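Local coordinates for glucan-binding protein C, GbpC (Streptococcus mutans UA159, PDB 5UQZ) that probably binds glucan at the streptococcal cell surface and mediates both sucrose-dependent and sucrose-independent adherence, at residues A10-F14 / K350-K354; A61-F66 / N216-M220; T162-A168 / I182-N188. One frame throughout, in Å; residues are numbered along the deposited sequence. Where two conformers were deposited one is given.

Contact 1 of 3, residues A10-F14 / K350-K354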
loop_
_atom_site.group_PDB
_atom_site.type_symbol
_atom_site.label_atom_id
_atom_site.label_comp_id
_atom_site.label_asym_id
_atom_site.label_seq_id
_atom_site.Cartn_x
_atom_site.Cartn_y
_atom_site.Cartn_z
ATOM N N ALA A 10 -25.722 1.864 42.358
ATOM C CA ALA A 10 -25.265 0.609 41.776
ATOM C C ALA A 10 -26.398 -0.071 41.024
ATOM O O ALA A 10 -26.191 -0.584 39.918
ATOM C CB ALA A 10 -24.690 -0.316 42.838
ATOM N N LYS A 11 -27.609 -0.037 41.577
ATOM C CA LYS A 11 -28.738 -0.667 40.913
ATOM C C LYS A 11 -29.072 0.032 39.599
ATOM O O LYS A 11 -29.299 -0.620 38.569
ATOM C CB LYS A 11 -29.931 -0.637 41.865
ATOM C CG LYS A 11 -31.214 -1.155 41.261
ATOM C CD LYS A 11 -32.293 -1.147 42.345
ATOM C CE LYS A 11 -33.659 -1.403 41.790
ATOM N NZ LYS A 11 -34.613 -1.518 42.910
ATOM N N ALA A 12 -29.108 1.366 39.615
ATOM C CA ALA A 12 -29.473 2.112 38.419
ATOM C C ALA A 12 -28.478 1.909 37.285
ATOM O O ALA A 12 -28.872 1.911 36.122
ATOM C CB ALA A 12 -29.588 3.599 38.753
ATOM N N GLU A 13 -27.196 1.762 37.606
ATOM C CA GLU A 13 -26.132 1.694 36.611
ATOM C C GLU A 13 -25.892 0.283 36.111
ATOM O O GLU A 13 -25.192 0.116 35.115
ATOM C CB GLU A 13 -24.839 2.250 37.226
ATOM C CG GLU A 13 -24.906 3.768 37.484
ATOM C CD GLU A 13 -23.595 4.388 37.950
ATOM O OE1 GLU A 13 -22.638 3.644 38.259
ATOM O OE2 GLU A 13 -23.525 5.644 38.010
ATOM N N PHE A 14 -26.459 -0.724 36.771
ATOM C CA PHE A 14 -26.139 -2.102 36.421
ATOM C C PHE A 14 -26.495 -2.466 34.989
ATOM O O PHE A 14 -25.658 -3.104 34.339
ATOM C CB PHE A 14 -26.730 -3.066 37.458
ATOM C CG PHE A 14 -26.052 -4.429 37.497
ATOM C CD1 PHE A 14 -24.673 -4.550 37.644
ATOM C CD2 PHE A 14 -26.810 -5.591 37.417
ATOM C CE1 PHE A 14 -24.055 -5.800 37.703
ATOM C CE2 PHE A 14 -26.211 -6.853 37.471
ATOM C CZ PHE A 14 -24.802 -6.950 37.602
ATOM N N LYS A 350 -16.308 -9.204 34.889
ATOM C CA LYS A 350 -17.770 -9.150 34.800
ATOM C C LYS A 350 -18.306 -8.214 35.892
ATOM O O LYS A 350 -17.922 -8.352 37.054
ATOM C CB LYS A 350 -18.352 -10.596 34.883
ATOM C CG LYS A 350 -19.721 -10.825 34.154
ATOM C CD LYS A 350 -20.700 -9.715 34.601
ATOM C CE LYS A 350 -22.210 -9.798 34.255
ATOM N NZ LYS A 350 -22.996 -8.726 34.975
ATOM N N PRO A 351 -19.137 -7.221 35.560
ATOM C CA PRO A 351 -19.763 -6.422 36.614
ATOM C C PRO A 351 -20.663 -7.270 37.492
ATOM O O PRO A 351 -21.364 -8.170 37.025
ATOM C CB PRO A 351 -20.582 -5.380 35.837
ATOM C CG PRO A 351 -20.763 -5.925 34.503
ATOM C CD PRO A 351 -19.525 -6.708 34.228
ATOM N N GLU A 352 -20.620 -6.981 38.779
ATOM C CA GLU A 352 -21.460 -7.677 39.737
ATOM C C GLU A 352 -22.028 -6.674 40.724
ATOM O O GLU A 352 -21.467 -5.589 40.933
ATOM C CB GLU A 352 -20.659 -8.772 40.476
ATOM C CG GLU A 352 -19.992 -9.793 39.554
ATOM C CD GLU A 352 -20.973 -10.760 38.905
ATOM O OE1 GLU A 352 -22.151 -10.836 39.319
ATOM O OE2 GLU A 352 -20.556 -11.454 37.958
ATOM N N LEU A 353 -23.169 -7.048 41.323
ATOM C CA LEU A 353 -23.727 -6.341 42.459
ATOM C C LEU A 353 -23.354 -6.982 43.789
ATOM O O LEU A 353 -23.397 -6.305 44.826
ATOM C CB LEU A 353 -25.245 -6.249 42.310
ATOM C CG LEU A 353 -25.746 -5.362 41.176
ATOM C CD1 LEU A 353 -27.265 -5.477 41.081
ATOM C CD2 LEU A 353 -25.319 -3.881 41.305
ATOM N N LYS A 354 -22.960 -8.243 43.786
ATOM C CA LYS A 354 -22.470 -8.881 45.001
ATOM C C LYS A 354 -21.103 -8.349 45.425
ATOM O O LYS A 354 -20.081 -8.760 44.877
ATOM C CB LYS A 354 -22.385 -10.385 44.797
ATOM C CG LYS A 354 -23.720 -11.085 44.846
ATOM C CD LYS A 354 -23.519 -12.586 44.777
ATOM C CE LYS A 354 -24.827 -13.339 44.848
ATOM N NZ LYS A 354 -24.561 -14.799 44.943
#
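The last residues of this fragment, 350-354, have no regular secondary structure and run alongside one turn of the long helix 3-51. Phe14 on that helix is the main partner and has the largest covered area of either segment. Lys350 comes first. Its side chain, bent at chi2 (m), brings Lys350 NZ to 3.6 Å from Phe14 CZ, oblique to the ring. Lys350 NZ donates to Pro351 O at 2.7 Å, and also bonds Gln18 OE1 one turn further along the helix. Pro351 O lies 3.6 Å from Phe14 CE1, close to the ring plane, and Pro351 CB packs at 4.0 Å from CE1. The proline ring also touches Lys17 and Tyr21. Glu352 points its CB away from the helix, and only its backbone comes close, with C 3.7 Å from Phe14 CE1. Leu353 then turns back toward the helix and covers one face of the aromatic ring. Leu353 CG stands 3.6 Å from the centroid of the Phe14 ring, 6° off the normal, a CH-pi contact. Leu353 CD2 reaches Ala10 CB at 3.9 Å. Ala10 and Phe14 are one helical turn apart, so Leu353 packs against both. This contact lies on the surface, far from the calcium site. It is a helical stalk with an extended tail packed on it, and the helix is predicted to form a coiled coil further along, at 18-45.

Contact 2 of 3, residues A61-F66 / N216-M220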
loop_
_atom_site.group_PDB
_atom_site.type_symbol
_atom_site.label_atom_id
_atom_site.label_comp_id
_atom_site.label_asym_id
_atom_site.label_seq_id
_atom_site.Cartn_x
_atom_site.Cartn_y
_atom_site.Cartn_z
ATOM N N ALA A 61 19.479 -10.272 4.422
ATOM C CA ALA A 61 20.085 -9.958 3.139
ATOM C C ALA A 61 19.950 -8.485 2.783
ATOM O O ALA A 61 20.475 -8.079 1.746
ATOM C CB ALA A 61 19.460 -10.764 2.017
ATOM N N GLN A 62 19.225 -7.701 3.576
ATOM C CA GLN A 62 18.918 -6.332 3.158
ATOM C C GLN A 62 20.149 -5.446 3.158
ATOM O O GLN A 62 20.757 -5.188 4.211
ATOM C CB GLN A 62 17.855 -5.734 4.084
ATOM C CG GLN A 62 17.530 -4.256 3.757
ATOM C CD GLN A 62 16.785 -4.162 2.442
ATOM O OE1 GLN A 62 17.400 -4.322 1.377
ATOM N NE2 GLN A 62 15.461 -3.878 2.516
ATOM N N GLY A 63 20.520 -4.934 1.996
ATOM C CA GLY A 63 21.543 -3.920 1.859
ATOM C C GLY A 63 21.007 -2.600 1.346
ATOM O O GLY A 63 21.792 -1.649 1.216
ATOM N N LEU A 64 19.721 -2.525 1.022
ATOM C CA LEU A 64 19.135 -1.312 0.468
ATOM C C LEU A 64 18.498 -0.524 1.610
ATOM O O LEU A 64 17.703 -1.072 2.378
ATOM C CB LEU A 64 18.061 -1.666 -0.554
ATOM C CG LEU A 64 17.370 -0.430 -1.186
ATOM C CD1 LEU A 64 18.314 0.337 -2.088
ATOM C CD2 LEU A 64 16.159 -0.910 -2.008
ATOM N N VAL A 65 18.816 0.768 1.679
ATOM C CA VAL A 65 18.117 1.721 2.528
ATOM C C VAL A 65 17.521 2.754 1.579
ATOM O O VAL A 65 18.258 3.528 0.966
ATOM C CB VAL A 65 19.058 2.363 3.570
ATOM C CG1 VAL A 65 18.272 3.340 4.422
ATOM C CG2 VAL A 65 19.753 1.279 4.414
ATOM N N PHE A 66 16.208 2.730 1.423
ATOM C CA PHE A 66 15.521 3.560 0.438
ATOM C C PHE A 66 14.100 3.719 0.957
ATOM O O PHE A 66 13.167 3.024 0.552
ATOM C CB PHE A 66 15.570 2.867 -0.914
ATOM C CG PHE A 66 14.872 3.647 -2.029
ATOM C CD1 PHE A 66 15.261 4.947 -2.354
ATOM C CD2 PHE A 66 13.861 3.072 -2.753
ATOM C CE1 PHE A 66 14.616 5.630 -3.394
ATOM C CE2 PHE A 66 13.239 3.741 -3.789
ATOM C CZ PHE A 66 13.636 5.005 -4.107
ATOM N N ASN A 216 21.968 -9.353 -4.898
ATOM C CA ASN A 216 20.691 -9.797 -4.357
ATOM C C ASN A 216 20.423 -9.254 -2.970
ATOM O O ASN A 216 19.772 -9.896 -2.131
ATOM C CB ASN A 216 20.502 -11.309 -4.441
ATOM C CG ASN A 216 20.319 -11.786 -5.854
ATOM O OD1 ASN A 216 20.327 -11.003 -6.806
ATOM N ND2 ASN A 216 20.198 -13.101 -6.021
ATOM N N ASN A 217 20.891 -8.013 -2.716
ATOM C CA ASN A 217 20.673 -7.375 -1.417
ATOM C C ASN A 217 19.603 -6.286 -1.458
ATOM O O ASN A 217 19.396 -5.614 -0.442
ATOM C CB ASN A 217 21.982 -6.807 -0.868
ATOM C CG ASN A 217 23.051 -7.889 -0.697
ATOM O OD1 ASN A 217 24.083 -7.876 -1.376
ATOM N ND2 ASN A 217 22.774 -8.842 0.205
ATOM N N ALA A 218 18.914 -6.074 -2.583
ATOM C CA ALA A 218 17.876 -5.045 -2.616
ATOM C C ALA A 218 16.548 -5.711 -2.307
ATOM O O ALA A 218 15.875 -6.235 -3.197
ATOM C CB ALA A 218 17.847 -4.309 -3.959
ATOM N N ILE A 219 16.121 -5.667 -1.044
ATOM C CA ILE A 219 14.839 -6.245 -0.668
ATOM C C ILE A 219 13.832 -5.105 -0.661
ATOM O O ILE A 219 14.012 -4.107 0.051
ATOM C CB ILE A 219 14.885 -6.977 0.682
ATOM C CG1 ILE A 219 16.111 -7.912 0.793
ATOM C CG2 ILE A 219 13.568 -7.778 0.858
ATOM C CD1 ILE A 219 16.264 -8.914 -0.321
ATOM N N MET A 220 12.790 -5.220 -1.466
ATOM C CA MET A 220 11.843 -4.131 -1.638
ATOM C C MET A 220 10.436 -4.578 -1.271
ATOM O O MET A 220 10.039 -5.734 -1.455
ATOM C CB MET A 220 11.903 -3.616 -3.062
ATOM C CG MET A 220 13.292 -3.047 -3.339
ATOM S SD MET A 220 13.429 -2.056 -4.806
ATOM C CE MET A 220 12.536 -0.610 -4.238
#
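Leu64 lies at the apolar centre, where a short edge strand of the beta-supersandwich domain of GbpC meets residues 216-220, which lead into strand 219-222. The two strands belong to different small antiparallel sheets, 64-65 pairing with 143-144 and 219-222 with 303-306. Leu64 CD2 packs on Met220 CG at 3.8 Å and on Ala218 CB at 4.3 Å. Met220 also reaches Phe66, with CE 4.2 Å from Phe66 CD2 and near the plane of that ring. Phe203 of strand 194-204 touches Leu64 and meets Phe66 edge-to-face, so this cluster continues into the large sheet. Further out, Ala61 CB and Ile219 CD1 make a looser apolar pair at 4.4 Å. The polar part follows. Gly63 N donates to Asn217 O at 2.8 Å, while the bond from Leu64 N to the same oxygen is weak at 3.4 Å. A CB on Gly63 would point toward Asn217 and come tightly against its CB, so glycine suits this close approach. Gln62 behaves like a backbone peptide. Gln62 OE1 accepts from Ile219 N at 3.1 Å and from Leu64 N at 3.0 Å, and Gln62 NE2 donates to Ile219 O at 2.9 Å. At the outer edge Asn217 bonds Asn145 through OD1, and its ND2 donates to Ala61 O at 2.9 Å.

Contact 3 of 3, residues T162-A168 / I182-N188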
loop_
_atom_site.group_PDB
_atom_site.type_symbol
_atom_site.label_atom_id
_atom_site.label_comp_id
_atom_site.label_asym_id
_atom_site.label_seq_id
_atom_site.Cartn_x
_atom_site.Cartn_y
_atom_site.Cartn_z
ATOM N N THR A 162 -8.829 0.923 -16.994
ATOM C CA THR A 162 -10.224 0.591 -16.786
ATOM C C THR A 162 -11.182 1.536 -17.521
ATOM O O THR A 162 -12.392 1.261 -17.529
ATOM C CB THR A 162 -10.545 0.549 -15.290
ATOM O OG1 THR A 162 -10.115 1.792 -14.730
ATOM C CG2 THR A 162 -9.782 -0.560 -14.598
ATOM N N ASN A 163 -10.675 2.643 -18.088
ATOM C CA ASN A 163 -11.557 3.501 -18.856
ATOM C C ASN A 163 -11.498 3.123 -20.336
ATOM O O ASN A 163 -10.834 2.156 -20.730
ATOM C CB ASN A 163 -11.299 4.985 -18.545
ATOM C CG ASN A 163 -10.000 5.552 -19.139
ATOM O OD1 ASN A 163 -9.412 4.984 -20.084
ATOM N ND2 ASN A 163 -9.560 6.668 -18.599
ATOM N N ASN A 164 -12.252 3.851 -21.159
ATOM C CA ASN A 164 -12.309 3.572 -22.592
ATOM C C ASN A 164 -11.507 4.586 -23.400
ATOM O O ASN A 164 -11.746 4.769 -24.588
ATOM C CB ASN A 164 -13.750 3.455 -23.084
ATOM C CG ASN A 164 -14.385 2.145 -22.647
ATOM O OD1 ASN A 164 -13.706 1.132 -22.611
ATOM N ND2 ASN A 164 -15.679 2.156 -22.376
ATOM N N GLU A 165 -10.537 5.233 -22.769
ATOM C CA GLU A 165 -9.738 6.276 -23.395
ATOM C C GLU A 165 -8.252 5.937 -23.402
ATOM O O GLU A 165 -7.441 6.778 -23.822
ATOM C CB GLU A 165 -9.960 7.617 -22.673
ATOM C CG GLU A 165 -11.423 8.043 -22.538
ATOM C CD GLU A 165 -11.604 9.215 -21.576
ATOM O OE1 GLU A 165 -10.772 10.148 -21.591
ATOM O OE2 GLU A 165 -12.573 9.192 -20.797
ATOM N N GLY A 166 -7.869 4.746 -22.943
ATOM C CA GLY A 166 -6.445 4.389 -22.927
ATOM C C GLY A 166 -5.624 5.315 -22.059
ATOM O O GLY A 166 -4.492 5.652 -22.418
ATOM N N SER A 167 -6.182 5.736 -20.914
ATOM C CA SER A 167 -5.524 6.759 -20.111
ATOM C C SER A 167 -5.764 6.481 -18.638
ATOM O O SER A 167 -6.662 5.709 -18.249
ATOM C CB SER A 167 -6.092 8.147 -20.445
ATOM O OG SER A 167 -7.439 8.243 -19.962
ATOM N N ALA A 168 -4.931 7.107 -17.810
ATOM C CA ALA A 168 -5.178 7.071 -16.379
ATOM C C ALA A 168 -4.567 8.345 -15.803
ATOM O O ALA A 168 -3.594 8.881 -16.340
ATOM C CB ALA A 168 -4.518 5.833 -15.740
ATOM N N ILE A 182 -2.393 6.187 -8.918
ATOM C CA ILE A 182 -2.968 6.155 -10.271
ATOM C C ILE A 182 -4.415 5.696 -10.214
ATOM O O ILE A 182 -4.797 4.871 -9.365
ATOM C CB ILE A 182 -2.075 5.291 -11.191
ATOM C CG1 ILE A 182 -2.544 5.312 -12.628
ATOM C CG2 ILE A 182 -1.952 3.846 -10.706
ATOM C CD1 ILE A 182 -1.542 4.738 -13.627
ATOM N N GLY A 183 -5.239 6.239 -11.113
ATOM C CA GLY A 183 -6.616 5.785 -11.158
ATOM C C GLY A 183 -7.308 6.223 -12.432
ATOM O O GLY A 183 -6.808 7.057 -13.186
ATOM N N ALA A 184 -8.507 5.670 -12.639
ATOM C CA ALA A 184 -9.323 6.002 -13.804
ATOM C C ALA A 184 -10.745 5.577 -13.519
ATOM O O ALA A 184 -10.999 4.748 -12.658
ATOM C CB ALA A 184 -8.813 5.261 -15.027
ATOM N N GLN A 185 -11.685 6.117 -14.314
ATOM C CA GLN A 185 -13.042 5.570 -14.270
ATOM C C GLN A 185 -13.009 4.088 -14.633
ATOM O O GLN A 185 -12.139 3.642 -15.404
ATOM C CB GLN A 185 -13.937 6.340 -15.254
ATOM C CG GLN A 185 -15.392 5.837 -15.343
ATOM C CD GLN A 185 -16.133 5.898 -13.986
ATOM O OE1 GLN A 185 -15.892 5.087 -13.075
ATOM N NE2 GLN A 185 -17.117 6.801 -13.885
ATOM N N THR A 186 -13.970 3.319 -14.085
ATOM C CA THR A 186 -14.213 1.952 -14.544
ATOM C C THR A 186 -15.381 2.044 -15.515
ATOM O O THR A 186 -16.550 2.124 -15.109
ATOM C CB THR A 186 -14.543 1.035 -13.370
ATOM O OG1 THR A 186 -13.499 1.147 -12.386
ATOM C CG2 THR A 186 -14.623 -0.426 -13.817
ATOM N N SER A 187 -15.060 2.099 -16.804
ATOM C CA SER A 187 -16.068 2.453 -17.792
ATOM C C SER A 187 -16.999 1.301 -18.141
ATOM O O SER A 187 -18.111 1.562 -18.607
ATOM C CB SER A 187 -15.385 2.932 -19.070
ATOM O OG SER A 187 -14.625 4.097 -18.816
ATOM N N ASN A 188 -16.554 0.061 -17.988
ATOM C CA ASN A 188 -17.316 -1.095 -18.454
ATOM C C ASN A 188 -17.731 -1.993 -17.305
ATOM O O ASN A 188 -17.055 -2.045 -16.286
ATOM C CB ASN A 188 -16.456 -1.879 -19.418
ATOM C CG ASN A 188 -15.958 -1.013 -20.549
ATOM O OD1 ASN A 188 -16.746 -0.325 -21.212
ATOM N ND2 ASN A 188 -14.654 -1.023 -20.785
HETATM O O HOH W 1 -13.886 -1.038 -17.290
#
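Two asparagine side chains pair amide to amide here. Asn164 ND2 donates to Asn188 OD1 at 2.9 Å, and Asn188 ND2 returns a bond to Asn164 OD1 at 3.0 Å. They sit where the chain leads into and out of the beta hairpin of strands 167-172 and 180-184. Thr162 is held from both ends: its OG1 donates to Gln185 O at 2.8 Å, and its O accepts from Ser187 N at 2.9 Å. A water lies 2.8 Å from Thr162 O and accepts from Asn188 N at 3.0 Å. Asn163 shapes the turn before the first strand. Asn163 OD1 accepts from Glu165 N at 2.9 Å, an Asx turn, while Asn163 ND2 bonds Ser167 OG at 3.0 Å and also Thr102. The strands pair through backbone bonds such as Gly183 with Leu169. Ala168 CB packs on Ile182 CG1 at 3.7 Å and on Ala184 CB at 4.4 Å. Ile182 and Ala184 also touch Ile195 of strand 194-204, so the hairpin packs against the large sheet. Beyond the strands, alongside the backbone bond from Ser187 N to Thr162 O, side-chain groups and water take over much of the bonding that backbone pairs provide within the sheet.

How the contacts relate
Contact 1 comes first along the chain, on helix 3-51, and is closed by the last five residues of the fragment. It therefore brackets nearly the whole chain and ties the tail to the helical stalk. Contact 2 starts just after helix 57-60 and closes at strand 219-222, within that loop. It joins the entry of the beta-rich domain to one of its small sheets. Contact 3 is the most local, its closest ends only 14 positions apart, and falls within the loop of contact 2. It joins the ends of one hairpin. All nest; none cross. Centres of contacts 2 and 3 are about 34 Å apart, while that of contact 1 is about 58 and 59 Å from theirs.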